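Local coordinates for protein angiotensin-converting enzyme (PDB 6S1Y) that probably acts as a zinc-dependent peptidase of the angiotensin-converting enzyme family, trimming peptides in the mosquito Anopheles gambiae, at residues 268-273 with 413-418. Sequence-based numbering, arbitrary orientation.
Sequences PEKKLL and DEQVKI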
loop_
_atom_site.group_PDB
_atom_site.type_symbol
_atom_site.label_atom_id
_atom_site.label_comp_id
_atom_site.label_asym_id
_atom_site.label_seq_id
_atom_site.Cartn_x
_atom_site.Cartn_y
_atom_site.Cartn_z
ATOM N N PRO A 268 18.747 5.946 -22.680
ATOM C CA PRO A 268 17.451 6.315 -23.253
ATOM C C PRO A 268 17.268 5.905 -24.701
ATOM O O PRO A 268 16.115 5.827 -25.150
ATOM C CB PRO A 268 17.417 7.851 -23.110
ATOM C CG PRO A 268 18.842 8.271 -22.872
ATOM C CD PRO A 268 19.496 7.109 -22.174
ATOM N N GLU A 269 18.332 5.626 -25.447
ATOM C CA GLU A 269 18.158 5.150 -26.813
ATOM C C GLU A 269 18.300 3.636 -26.917
ATOM O O GLU A 269 18.457 3.119 -28.019
ATOM C CB GLU A 269 19.132 5.865 -27.744
ATOM C CG GLU A 269 18.893 7.381 -27.805
ATOM C CD GLU A 269 17.395 7.746 -27.850
ATOM O OE1 GLU A 269 16.680 7.188 -28.700
ATOM O OE2 GLU A 269 16.932 8.572 -27.008
ATOM N N LYS A 270 18.248 2.919 -25.793
ATOM C CA LYS A 270 18.098 1.472 -25.796
ATOM C C LYS A 270 16.689 1.126 -25.322
ATOM O O LYS A 270 15.988 1.964 -24.747
ATOM C CB LYS A 270 19.134 0.797 -24.911
ATOM C CG LYS A 270 20.553 0.909 -25.452
ATOM C CD LYS A 270 20.918 -0.288 -26.300
ATOM C CE LYS A 270 22.243 -0.098 -26.983
ATOM N NZ LYS A 270 23.327 -0.865 -26.326
ATOM N N LYS A 271 16.271 -0.110 -25.590
ATOM C CA LYS A 271 14.909 -0.516 -25.303
ATOM C C LYS A 271 14.499 -0.091 -23.902
ATOM O O LYS A 271 15.225 -0.299 -22.926
ATOM C CB LYS A 271 14.758 -2.032 -25.454
ATOM C CG LYS A 271 13.333 -2.486 -25.398
ATOM C CD LYS A 271 12.639 -2.171 -26.709
ATOM C CE LYS A 271 11.143 -2.423 -26.623
ATOM N NZ LYS A 271 10.481 -2.079 -27.888
ATOM N N LEU A 272 13.318 0.508 -23.820
ATOM C CA LEU A 272 12.670 0.897 -22.579
ATOM C C LEU A 272 11.440 0.015 -22.345
ATOM O O LEU A 272 10.957 -0.674 -23.246
ATOM C CB LEU A 272 12.282 2.376 -22.634
ATOM C CG LEU A 272 13.469 3.301 -22.900
ATOM C CD1 LEU A 272 13.035 4.749 -22.904
ATOM C CD2 LEU A 272 14.570 3.118 -21.860
ATOM N N LEU A 273 10.944 0.030 -21.118
ATOM C CA LEU A 273 9.967 -0.955 -20.674
ATOM C C LEU A 273 8.679 -0.327 -20.150
ATOM O O LEU A 273 8.089 -0.849 -19.202
ATOM C CB LEU A 273 10.583 -1.849 -19.599
ATOM C CG LEU A 273 11.774 -2.672 -20.077
ATOM C CD1 LEU A 273 12.546 -3.138 -18.858
ATOM C CD2 LEU A 273 11.325 -3.843 -20.924
ATOM N N ASP A 413 20.858 -6.619 -24.492
ATOM C CA ASP A 413 22.243 -6.444 -24.122
ATOM C C ASP A 413 22.298 -5.954 -22.685
ATOM O O ASP A 413 21.279 -5.774 -22.015
ATOM C CB ASP A 413 22.978 -5.488 -25.076
ATOM C CG ASP A 413 22.317 -4.133 -25.186
ATOM O OD1 ASP A 413 21.774 -3.637 -24.163
ATOM O OD2 ASP A 413 22.377 -3.528 -26.278
ATOM N N GLU A 414 23.503 -5.738 -22.198
ATOM C CA GLU A 414 23.657 -5.338 -20.808
ATOM C C GLU A 414 22.988 -3.997 -20.517
ATOM O O GLU A 414 22.534 -3.776 -19.395
ATOM C CB GLU A 414 25.141 -5.310 -20.461
ATOM C CG GLU A 414 25.651 -6.666 -19.962
ATOM C CD GLU A 414 25.029 -7.048 -18.623
ATOM O OE1 GLU A 414 24.621 -8.219 -18.471
ATOM O OE2 GLU A 414 24.936 -6.157 -17.730
ATOM N N GLN A 415 22.893 -3.098 -21.507
ATOM C CA GLN A 415 22.310 -1.786 -21.239
ATOM C C GLN A 415 20.797 -1.855 -21.130
ATOM O O GLN A 415 20.196 -1.164 -20.286
ATOM C CB GLN A 415 22.702 -0.787 -22.312
ATOM C CG GLN A 415 24.160 -0.395 -22.231
ATOM C CD GLN A 415 25.073 -1.472 -22.788
ATOM O OE1 GLN A 415 24.787 -2.055 -23.824
ATOM N NE2 GLN A 415 26.153 -1.753 -22.088
ATOM N N VAL A 416 20.163 -2.668 -21.970
ATOM C CA VAL A 416 18.747 -2.940 -21.789
ATOM C C VAL A 416 18.510 -3.498 -20.391
ATOM O O VAL A 416 17.548 -3.126 -19.708
ATOM C CB VAL A 416 18.236 -3.885 -22.894
ATOM C CG1 VAL A 416 16.768 -4.190 -22.694
ATOM C CG2 VAL A 416 18.468 -3.255 -24.262
ATOM N N LYS A 417 19.408 -4.351 -19.918
ATOM C CA LYS A 417 19.210 -4.899 -18.583
ATOM C C LYS A 417 19.361 -3.828 -17.495
ATOM O O LYS A 417 18.623 -3.866 -16.496
ATOM C CB LYS A 417 20.151 -6.075 -18.374
ATOM C CG LYS A 417 19.535 -7.365 -18.893
ATOM C CD LYS A 417 20.567 -8.442 -19.186
ATOM C CE LYS A 417 21.457 -8.738 -17.994
ATOM N NZ LYS A 417 22.146 -10.068 -18.165
ATOM N N ILE A 418 20.261 -2.852 -17.677
ATOM C CA ILE A 418 20.364 -1.751 -16.718
ATOM C C ILE A 418 19.086 -0.902 -16.737
ATOM O O ILE A 418 18.518 -0.597 -15.684
ATOM C CB ILE A 418 21.622 -0.905 -17.011
ATOM C CG1 ILE A 418 22.905 -1.758 -16.906
ATOM C CG2 ILE A 418 21.725 0.263 -16.063
ATOM C CD1 ILE A 418 23.142 -2.376 -15.546
#
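Asp413 meets Lys270 through a salt bridge at the start of helix 414-429, its OD2 lying 2.8 Å from Lys270 NZ. The ammonium group approaches from above the carboxylate plane, 42° out of it, and the lysine chain crosses the aspartate obliquely, with Lys270 CE 3.5 Å from the same OD2. The other carboxylate oxygen faces the helix. Asp413 is the N-cap, and its chi1 of 56° sets CG between the backbone N and the carbonyl carbon. OD1 takes a nearly straight bond from Val416 N at 2.9 Å, N-H...O angle 171°, the amide arriving almost in line with the C-O bond, and a weak, more bent one from Gln415 N. OD1 thus serves amides of the first helical turn, and OD2 the loop lysine. The capping bonds steady the carboxylate that Lys270 grips, and the negative charge of Asp413 would be favourable beside the positive end of the helix dipole.

Gln415, two residues further on, adds a second, weak acceptor for the same ammonium group, OE1 standing 3.1 Å from Lys270 NZ. Its CB also lies 4.2 Å from Lys270 CG, beside the aliphatic part of the lysine. The contact ties the irregular loop leading to helix 276-281 onto the first turn of helix 414-429, at the surface of this largely helical zinc-peptidase fold and far from its centre.

Val416 supplies most of the apolar packing, against the loop where the two backbones come nearest. Both its methyls pack on Lys271 CB, CG1 at 4.0 Å, and CG2 also reaches Lys270 CB. Beyond CB the Lys271 chain leads away from the helix, but the backbone carbonyl oxygen of Lys271 accepts a hydrogen bond from Asn419 ND2, on the next turn. Tyr410 also touches the Val416 side chain.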